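Local coordinates for protein bacterial leucyl aminopeptidase (Legionella pneumophila, PDB 6ESL) that probably removes N-terminal residues such as leucine from peptides, as a zinc-dependent family M28 aminopeptidase that helps the bacterium acquire nutrients while infecting amoebas, at residues Gly207-Thr212 against Gly221-Gly226; Trp159-Phe164 against Pro189-Val194; Asp211-Arg216 against Ala255-Leu260. All coordinates share one frame; numbering follows the deposited sequence.

Interaction 1 of 3, residues Gly207-Thr212 against Gly221-Gly226; sequences GAHMDT and GDDGSG. With ZN (zinc ion), chain F; ZN (zinc ion), chain E.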
loop_
_atom_site.group_PDB
_atom_site.type_symbol
_atom_site.label_atom_id
_atom_site.label_comp_id
_atom_site.label_asym_id
_atom_site.label_seq_id
_atom_site.Cartn_x
_atom_site.Cartn_y
_atom_site.Cartn_z
ATOM N N GLY B 207 -2.787 -20.070 3.005
ATOM C CA GLY B 207 -1.988 -21.011 2.255
ATOM C C GLY B 207 -0.517 -21.030 2.519
ATOM O O GLY B 207 0.041 -20.084 3.122
ATOM N N ALA B 208 0.111 -22.044 1.949
ATOM C CA ALA B 208 1.562 -22.271 1.943
ATOM C C ALA B 208 1.804 -23.300 0.818
ATOM O O ALA B 208 0.842 -23.981 0.399
ATOM C CB ALA B 208 1.980 -22.910 3.303
ATOM N N HIS B 209 3.018 -23.523 0.428
ATOM C CA HIS B 209 3.338 -24.492 -0.574
ATOM C C HIS B 209 4.106 -25.633 0.045
ATOM O O HIS B 209 4.928 -25.411 0.832
ATOM C CB HIS B 209 3.973 -23.905 -1.830
ATOM C CG HIS B 209 5.358 -23.402 -1.704
ATOM N ND1 HIS B 209 6.454 -24.154 -1.988
ATOM C CD2 HIS B 209 5.829 -22.176 -1.406
ATOM C CE1 HIS B 209 7.534 -23.427 -1.842
ATOM N NE2 HIS B 209 7.172 -22.234 -1.476
ATOM N N MET B 210 3.859 -26.842 -0.433
ATOM C CA MET B 210 4.343 -28.025 0.250
ATOM C C MET B 210 5.657 -28.508 -0.402
ATOM O O MET B 210 6.358 -29.422 0.144
ATOM C CB MET B 210 3.266 -29.149 0.156
ATOM C CG MET B 210 3.097 -29.779 -1.218
ATOM S SD MET B 210 1.979 -31.197 -1.112
ATOM C CE MET B 210 0.379 -30.483 -1.026
ATOM N N ASP B 211 5.944 -28.011 -1.597
ATOM C CA ASP B 211 6.987 -28.558 -2.436
ATOM C C ASP B 211 8.365 -27.924 -2.295
ATOM O O ASP B 211 8.523 -26.880 -1.666
ATOM C CB ASP B 211 6.566 -28.562 -3.931
ATOM C CG ASP B 211 6.467 -27.145 -4.512
ATOM O OD1 ASP B 211 5.869 -26.307 -3.837
ATOM O OD2 ASP B 211 6.972 -26.936 -5.643
ATOM N N THR B 212 9.330 -28.591 -2.934
ATOM C CA THR B 212 10.708 -28.186 -3.069
ATOM C C THR B 212 11.200 -28.486 -4.444
ATOM O O THR B 212 10.475 -29.038 -5.325
ATOM C CB THR B 212 11.616 -28.984 -2.091
ATOM O OG1 THR B 212 11.692 -30.395 -2.525
ATOM C CG2 THR B 212 11.127 -28.859 -0.672
ATOM N N GLY B 221 13.129 -23.679 5.415
ATOM C CA GLY B 221 12.644 -22.313 5.246
ATOM C C GLY B 221 11.633 -22.237 4.131
ATOM O O GLY B 221 10.483 -21.785 4.353
ATOM N N ASP B 222 12.057 -22.715 2.980
ATOM C CA ASP B 222 11.147 -22.710 1.855
ATOM C C ASP B 222 10.666 -24.045 1.426
ATOM O O ASP B 222 11.369 -24.753 0.712
ATOM C CB ASP B 222 11.980 -22.047 0.739
ATOM C CG ASP B 222 11.208 -21.744 -0.514
ATOM O OD1 ASP B 222 9.954 -21.704 -0.500
ATOM O OD2 ASP B 222 11.884 -21.540 -1.535
ATOM N N ASP B 223 9.370 -24.364 1.682
ATOM C CA ASP B 223 8.414 -23.656 2.540
ATOM C C ASP B 223 7.853 -24.627 3.560
ATOM O O ASP B 223 6.668 -24.588 3.903
ATOM C CB ASP B 223 7.296 -23.038 1.737
ATOM C CG ASP B 223 6.393 -22.189 2.559
ATOM O OD1 ASP B 223 6.797 -21.647 3.598
ATOM O OD2 ASP B 223 5.228 -21.990 2.099
ATOM N N GLY B 224 8.766 -25.419 4.124
ATOM C CA GLY B 224 8.461 -26.193 5.304
ATOM C C GLY B 224 7.911 -25.316 6.427
ATOM O O GLY B 224 6.943 -25.650 7.073
ATOM N N SER B 225 8.595 -24.180 6.637
ATOM C CA SER B 225 8.260 -23.260 7.727
ATOM C C SER B 225 6.835 -22.762 7.563
ATOM O O SER B 225 6.039 -22.840 8.496
ATOM C CB SER B 225 9.271 -22.122 7.764
ATOM O OG SER B 225 9.246 -21.329 6.556
ATOM N N GLY B 226 6.478 -22.260 6.411
ATOM C CA GLY B 226 5.131 -21.775 6.243
ATOM C C GLY B 226 4.095 -22.881 6.359
ATOM O O GLY B 226 3.030 -22.701 6.980
HETATM ZN ZN ZN F . 8.585 -20.601 -1.370
HETATM ZN ZN ZN E . 10.327 -20.951 -3.381
HETATM O O HOH W 1 9.884 -18.839 -1.371
#
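Ala208 and His209, at the end of strand 203-209, pass Asp222, Asp223 and Gly226 of helix 220-239 with axes 7.2 Å apart at closest approach, running in broadly opposed directions, 144° apart. This junction, where the first strand of a beta-alpha-beta unit gives way to its helix, carries half of the paired-zinc site of an M28 peptidase. His209 NE2 binds one zinc ion at 2.2 Å, and Asp222 OD1 reaches the same ion at 2.0 Å. The imidazole and this carboxylate stand almost perpendicular, with planes 87° apart. Asp222 OD2 turns to the second zinc ion at 2.5 Å, which makes the carboxylate a bridge between the metals; water 1 and Asp284 add to the first ion, Glu257 to the second. The peptide bond between Asp222 and Asp223 is cis. Asp222 goes to the zinc ions, Asp223 to the ring and backbone of His209.

Asp223 CB lies over one face of the His209 ring, 3.5 Å from the ring centroid, as a CH-pi contact. With CG anti to the backbone N, OD2 is carried to the backbone N of His209, which it accepts at 3.2 Å in a nearly straight bond (169°), while OD1 is held by Met285 N. Asp223 thus packs on the ring face and bonds the backbone of the same ligand residue. On the ring's far nitrogen, in a His-X-Asp arrangement, ND1 donates to Asp211 OD1 at 2.9 Å, approaching from above the carboxylate plane. Deeper along the strand, Ala208 CB rests 3.7 Å from Gly226 C.

Interaction 2 of 3, residues Trp159-Phe164 against Pro189-Val194; sequences WLKSKF and PSLVTV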
loop_
_atom_site.group_PDB
_atom_site.type_symbol
_atom_site.label_atom_id
_atom_site.label_comp_id
_atom_site.label_asym_id
_atom_site.label_seq_id
_atom_site.Cartn_x
_atom_site.Cartn_y
_atom_site.Cartn_z
ATOM N N TRP B 159 0.276 -37.178 3.615
ATOM C CA TRP B 159 0.547 -36.944 5.063
ATOM C C TRP B 159 -0.098 -35.672 5.589
ATOM O O TRP B 159 -0.736 -35.691 6.584
ATOM C CB TRP B 159 2.028 -36.916 5.299
ATOM C CG TRP B 159 2.355 -36.785 6.723
ATOM C CD1 TRP B 159 2.301 -37.796 7.693
ATOM C CD2 TRP B 159 2.782 -35.621 7.396
ATOM N NE1 TRP B 159 2.711 -37.285 8.895
ATOM C CE2 TRP B 159 2.982 -35.956 8.749
ATOM C CE3 TRP B 159 3.040 -34.309 6.986
ATOM C CZ2 TRP B 159 3.399 -35.017 9.702
ATOM C CZ3 TRP B 159 3.467 -33.368 7.961
ATOM C CH2 TRP B 159 3.622 -33.708 9.263
ATOM N N LEU B 160 -0.009 -34.551 4.875
ATOM C CA LEU B 160 -0.700 -33.354 5.299
ATOM C C LEU B 160 -2.202 -33.517 5.398
ATOM O O LEU B 160 -2.876 -33.037 6.354
ATOM C CB LEU B 160 -0.364 -32.130 4.343
ATOM C CG LEU B 160 1.085 -31.724 4.323
ATOM C CD1 LEU B 160 1.472 -30.763 3.151
ATOM C CD2 LEU B 160 1.445 -31.102 5.657
ATOM N N LYS B 161 -2.761 -34.200 4.400
ATOM C CA LYS B 161 -4.178 -34.435 4.372
ATOM C C LYS B 161 -4.592 -35.283 5.624
ATOM O O LYS B 161 -5.553 -34.910 6.296
ATOM C CB LYS B 161 -4.541 -35.176 3.080
ATOM C CG LYS B 161 -6.005 -35.545 2.928
ATOM C CD LYS B 161 -6.276 -35.950 1.454
ATOM C CE LYS B 161 -7.735 -35.923 1.043
ATOM N NZ LYS B 161 -8.385 -37.154 1.643
ATOM N N SER B 162 -3.844 -36.345 5.927
ATOM C CA SER B 162 -4.142 -37.245 7.125
ATOM C C SER B 162 -4.054 -36.452 8.377
ATOM O O SER B 162 -4.929 -36.558 9.211
ATOM C CB SER B 162 -3.116 -38.328 7.346
ATOM O OG SER B 162 -3.223 -39.231 6.340
ATOM N N LYS B 163 -2.975 -35.670 8.485
ATOM C CA LYS B 163 -2.759 -34.821 9.662
ATOM C C LYS B 163 -3.949 -33.889 9.881
ATOM O O LYS B 163 -4.536 -33.916 10.923
ATOM C CB LYS B 163 -1.413 -34.120 9.569
ATOM C CG LYS B 163 -1.006 -33.248 10.763
ATOM C CD LYS B 163 0.223 -32.417 10.458
ATOM C CE LYS B 163 0.740 -31.567 11.628
ATOM N NZ LYS B 163 1.330 -32.387 12.749
ATOM N N PHE B 164 -4.365 -33.101 8.902
ATOM C CA PHE B 164 -5.557 -32.254 9.081
ATOM C C PHE B 164 -6.787 -33.107 9.509
ATOM O O PHE B 164 -7.547 -32.739 10.375
ATOM C CB PHE B 164 -5.889 -31.519 7.785
ATOM C CG PHE B 164 -7.054 -30.605 7.903
ATOM C CD1 PHE B 164 -8.317 -31.075 7.745
ATOM C CD2 PHE B 164 -6.868 -29.276 8.219
ATOM C CE1 PHE B 164 -9.396 -30.242 7.899
ATOM C CE2 PHE B 164 -7.917 -28.431 8.401
ATOM C CZ PHE B 164 -9.192 -28.910 8.210
ATOM N N PRO B 189 -0.701 -33.578 -5.887
ATOM C CA PRO B 189 -1.882 -32.732 -5.836
ATOM C C PRO B 189 -1.724 -31.632 -4.838
ATOM O O PRO B 189 -0.875 -31.740 -3.886
ATOM C CB PRO B 189 -2.968 -33.648 -5.335
ATOM C CG PRO B 189 -2.256 -34.683 -4.538
ATOM C CD PRO B 189 -0.814 -34.736 -4.925
ATOM N N SER B 190 -2.506 -30.543 -5.065
ATOM C CA SER B 190 -2.725 -29.599 -4.040
ATOM C C SER B 190 -3.766 -30.154 -2.985
ATOM O O SER B 190 -4.744 -30.808 -3.336
ATOM C CB SER B 190 -3.128 -28.220 -4.557
ATOM O OG SER B 190 -2.115 -27.565 -5.348
ATOM N N LEU B 191 -3.549 -29.800 -1.718
ATOM C CA LEU B 191 -4.456 -30.141 -0.599
ATOM C C LEU B 191 -5.289 -28.941 -0.227
ATOM O O LEU B 191 -4.762 -27.900 0.189
ATOM C CB LEU B 191 -3.678 -30.562 0.606
ATOM C CG LEU B 191 -4.514 -30.787 1.912
ATOM C CD1 LEU B 191 -5.607 -31.850 1.658
ATOM C CD2 LEU B 191 -3.528 -31.162 3.008
ATOM N N VAL B 192 -6.582 -29.062 -0.427
ATOM C CA VAL B 192 -7.502 -28.036 -0.037
ATOM C C VAL B 192 -8.293 -28.599 1.177
ATOM O O VAL B 192 -8.811 -29.778 1.155
ATOM C CB VAL B 192 -8.504 -27.669 -1.118
ATOM C CG1 VAL B 192 -9.523 -26.639 -0.622
ATOM C CG2 VAL B 192 -7.777 -27.092 -2.351
ATOM N N THR B 193 -8.363 -27.783 2.224
ATOM C CA THR B 193 -9.045 -28.130 3.463
ATOM C C THR B 193 -10.022 -27.013 3.790
ATOM O O THR B 193 -9.835 -25.875 3.361
ATOM C CB THR B 193 -8.054 -28.301 4.628
ATOM O OG1 THR B 193 -7.591 -27.016 5.058
ATOM C CG2 THR B 193 -6.866 -29.146 4.196
ATOM N N VAL B 194 -11.063 -27.331 4.549
ATOM C CA VAL B 194 -12.081 -26.326 4.865
ATOM C C VAL B 194 -12.698 -26.557 6.213
ATOM O O VAL B 194 -12.969 -27.731 6.575
ATOM C CB VAL B 194 -13.161 -26.180 3.748
ATOM C CG1 VAL B 194 -13.969 -27.454 3.536
ATOM C CG2 VAL B 194 -14.054 -24.971 3.989
#
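Leu191 and Thr193, alternate residues of strand 188-195, both turn toward helix 151-170 and meet it in two different ways. Leu191 brings both methyl branches to the helix. CD2 lies against Leu160 CB at 3.6 Å and the backbone N of Lys161 at 3.4 Å, whereas CD1 lies alongside the start of the Lys161 side chain, 3.8 Å from Lys161 CB. Both methyls thus rest against the base of Lys161, with CD2 also reaching Leu160. Beyond CD the lysine leads away from this contact: its NZ forms a salt bridge with Glu165, and the side chain makes a cation-pi contact with Phe180, so that its aliphatic part packs while the charge is paired elsewhere.

One turn later, Phe164 presents a ring face to Thr193. The CG of Phe164 is anti to the backbone N (chi1 -178°), which extends the ring from the helix to the sheet. Thr193 CB sits over the ring centre, 3.7 Å from the centroid and only 10° off the normal, the geometry of a CH-pi contact. The two ends of the threonine then spread over different parts of the ring: OG1 comes 3.6 Å from Phe164 CE2, and CG2 4.0 Å from Phe164 CG. The hydroxyl belongs to the sheet, since OG1 is hydrogen-bonded to Phe250 O on the adjoining strand 248-253.

No hydrogen bond crosses between the segments. Met231 and Leu238 of helix 220-239 flank Leu160 and Phe164. Helix and strand axes lie 9.2 Å apart and diverge by just 12°, the nearly aligned packing of a helix on a sheet face expected of the alpha/beta fold of zinc exopeptidases.

Interaction 3 of 3, residues Asp211-Arg216 against Ala255-Leu260; sequences DTLDGR and AEERGL. With ZN (zinc ion), chain E.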
loop_
_atom_site.group_PDB
_atom_site.type_symbol
_atom_site.label_atom_id
_atom_site.label_comp_id
_atom_site.label_asym_id
_atom_site.label_seq_id
_atom_site.Cartn_x
_atom_site.Cartn_y
_atom_site.Cartn_z
ATOM N N ASP B 211 5.944 -28.011 -1.597
ATOM C CA ASP B 211 6.987 -28.558 -2.436
ATOM C C ASP B 211 8.365 -27.924 -2.295
ATOM O O ASP B 211 8.523 -26.880 -1.666
ATOM C CB ASP B 211 6.566 -28.562 -3.931
ATOM C CG ASP B 211 6.467 -27.145 -4.512
ATOM O OD1 ASP B 211 5.869 -26.307 -3.837
ATOM O OD2 ASP B 211 6.972 -26.936 -5.643
ATOM N N THR B 212 9.330 -28.591 -2.934
ATOM C CA THR B 212 10.708 -28.186 -3.069
ATOM C C THR B 212 11.200 -28.486 -4.444
ATOM O O THR B 212 10.475 -29.038 -5.325
ATOM C CB THR B 212 11.616 -28.984 -2.091
ATOM O OG1 THR B 212 11.692 -30.395 -2.525
ATOM C CG2 THR B 212 11.127 -28.859 -0.672
ATOM N N LEU B 213 12.449 -28.142 -4.679
ATOM C CA LEU B 213 13.136 -28.582 -5.897
ATOM C C LEU B 213 13.460 -30.109 -5.791
ATOM O O LEU B 213 13.268 -30.746 -4.744
ATOM C CB LEU B 213 14.422 -27.776 -6.122
ATOM C CG LEU B 213 14.440 -26.280 -6.289
ATOM C CD1 LEU B 213 15.705 -25.822 -6.918
ATOM C CD2 LEU B 213 13.229 -25.989 -7.103
ATOM N N ASP B 214 13.978 -30.638 -6.887
ATOM C CA ASP B 214 14.588 -31.940 -6.913
ATOM C C ASP B 214 15.949 -32.017 -6.249
ATOM O O ASP B 214 16.511 -31.021 -5.807
ATOM C CB ASP B 214 14.715 -32.488 -8.336
ATOM C CG ASP B 214 13.397 -32.577 -9.056
ATOM O OD1 ASP B 214 12.495 -33.269 -8.544
ATOM O OD2 ASP B 214 13.283 -31.896 -10.120
ATOM N N GLY B 215 16.479 -33.259 -6.135
ATOM C CA GLY B 215 17.696 -33.459 -5.330
ATOM C C GLY B 215 17.367 -33.521 -3.852
ATOM O O GLY B 215 16.231 -33.643 -3.427
ATOM N N ARG B 216 18.418 -33.415 -3.049
ATOM C CA ARG B 216 18.231 -33.420 -1.617
ATOM C C ARG B 216 17.858 -32.025 -1.167
ATOM O O ARG B 216 18.710 -31.143 -1.057
ATOM C CB ARG B 216 19.537 -33.756 -0.900
ATOM C CG ARG B 216 19.421 -33.788 0.616
ATOM C CD ARG B 216 18.424 -34.841 1.071
ATOM N NE ARG B 216 18.286 -34.872 2.524
ATOM C CZ ARG B 216 17.400 -34.154 3.205
ATOM N NH1 ARG B 216 16.567 -33.344 2.566
ATOM N NH2 ARG B 216 17.345 -34.244 4.528
ATOM N N ALA B 255 3.625 -27.849 -6.263
ATOM C CA ALA B 255 4.292 -27.391 -7.440
ATOM C C ALA B 255 4.434 -25.849 -7.539
ATOM O O ALA B 255 4.424 -25.272 -8.638
ATOM C CB ALA B 255 3.598 -27.965 -8.724
ATOM N N GLU B 256 4.587 -25.175 -6.420
ATOM C CA GLU B 256 4.886 -23.770 -6.394
ATOM C C GLU B 256 6.210 -23.460 -7.095
ATOM O O GLU B 256 6.281 -22.462 -7.840
ATOM C CB GLU B 256 4.817 -23.192 -5.023
ATOM C CG GLU B 256 4.873 -21.666 -4.961
ATOM C CD GLU B 256 6.293 -21.082 -5.004
ATOM O OE1 GLU B 256 7.276 -21.895 -4.920
ATOM O OE2 GLU B 256 6.427 -19.855 -5.361
ATOM N N GLU B 257 7.207 -24.371 -6.931
ATOM C CA GLU B 257 8.554 -24.122 -7.444
ATOM C C GLU B 257 8.600 -24.330 -8.943
ATOM O O GLU B 257 9.594 -24.058 -9.576
ATOM C CB GLU B 257 9.537 -25.064 -6.801
ATOM C CG GLU B 257 9.700 -24.887 -5.286
ATOM C CD GLU B 257 10.421 -23.608 -4.890
ATOM O OE1 GLU B 257 10.778 -22.818 -5.763
ATOM O OE2 GLU B 257 10.584 -23.477 -3.688
ATOM N N ARG B 258 7.494 -24.831 -9.536
ATOM C CA ARG B 258 7.387 -25.035 -11.021
ATOM C C ARG B 258 6.724 -23.847 -11.685
ATOM O O ARG B 258 6.451 -23.884 -12.882
ATOM C CB ARG B 258 6.641 -26.311 -11.356
ATOM C CG ARG B 258 7.218 -27.543 -10.546
ATOM C CD ARG B 258 8.629 -27.905 -11.020
ATOM N NE ARG B 258 8.646 -28.168 -12.424
ATOM C CZ ARG B 258 9.735 -28.562 -13.112
ATOM N NH1 ARG B 258 10.903 -28.842 -12.499
ATOM N NH2 ARG B 258 9.622 -28.869 -14.395
ATOM N N GLY B 259 6.523 -22.788 -10.940
ATOM C CA GLY B 259 5.888 -21.572 -11.435
ATOM C C GLY B 259 4.420 -21.291 -11.011
ATOM O O GLY B 259 3.625 -20.662 -11.769
ATOM N N LEU B 260 4.077 -21.728 -9.812
ATOM C CA LEU B 260 2.790 -21.418 -9.152
ATOM C C LEU B 260 1.720 -22.443 -9.701
ATOM O O LEU B 260 0.538 -22.128 -9.732
ATOM C CB LEU B 260 2.344 -19.986 -9.282
ATOM C CG LEU B 260 3.373 -18.862 -9.024
ATOM C CD1 LEU B 260 2.658 -17.509 -8.928
ATOM C CD2 LEU B 260 4.033 -19.106 -7.709
HETATM ZN ZN ZN E . 10.327 -20.951 -3.381
#
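Asp211 OD2 accepts the backbone N of Glu257 at 2.9 Å, nearly straight (169°), through its syn lone pair. The same oxygen also touches the Glu257 side chain, 3.4 Å from CG, so the carboxylate backs the residue at both its backbone and its first carbons. Glu256 N lies 3.1 Å from OD2, but the angle is too poor for a hydrogen bond. Asp211 and Glu256 cross at about a right angle with carboxylate planes 61° apart; OD1 of the aspartate comes 3.5 Å from Glu256 CB.

Glu257 bends at chi2 (-71°), and the turn carries OE2 to a zinc ion at 2.6 Å. This consecutive Glu-Glu pair after strand 248-253, facing the loop after strand 203-209, is a hallmark of M28 metallopeptidases, with the second glutamate as ligand. Asp211 thereby acts in the second shell, fixing the backbone from which that ligand springs. From the other side Leu213 crosses Glu257 at about a right angle, its CD2 3.8 Å from Glu257 CB.

Just beyond, the chain curls tightly on Glu256 O, which accepts Gly259 N and Leu260 N from the same face of its carbonyl plane, the latter at 3.0 Å. Leu260 takes the N-cap position of helix 261-272. The Arg258 guanidinium lies at the subunit interface: NE bonds to Tyr186 OH, and NH2 forms a salt bridge with Glu22 of the second subunit. In the opposing loop, Thr212 OG1 donates to Leu213 O at 2.7 Å and is itself hydrogen-bonded by Arg146 N.

In the fold
Interactions 1 and 3 share Asp211 and Thr212, their centres lie 10 Å apart, and together they build most of the dizinc site. Asp222 OD2 and Glu257 OE2 come within 3.2 Å of each other because both bind the same ion, and His209 CG packs 3.4 Å from Glu256 CB. Interaction 2 stands farther off, the Leu160 side chain lying about 13 Å from a zinc. Met210 connects it to interaction 1, whose strand 203-209 shares one mixed sheet with strand 188-195: Met210 CB meets Leu160 CD1 at 3.8 Å, and Met210 CE reaches Pro189 O at 3.4 Å. Interactions 2 and 3 do not touch, with nearest atoms about 6 Å apart.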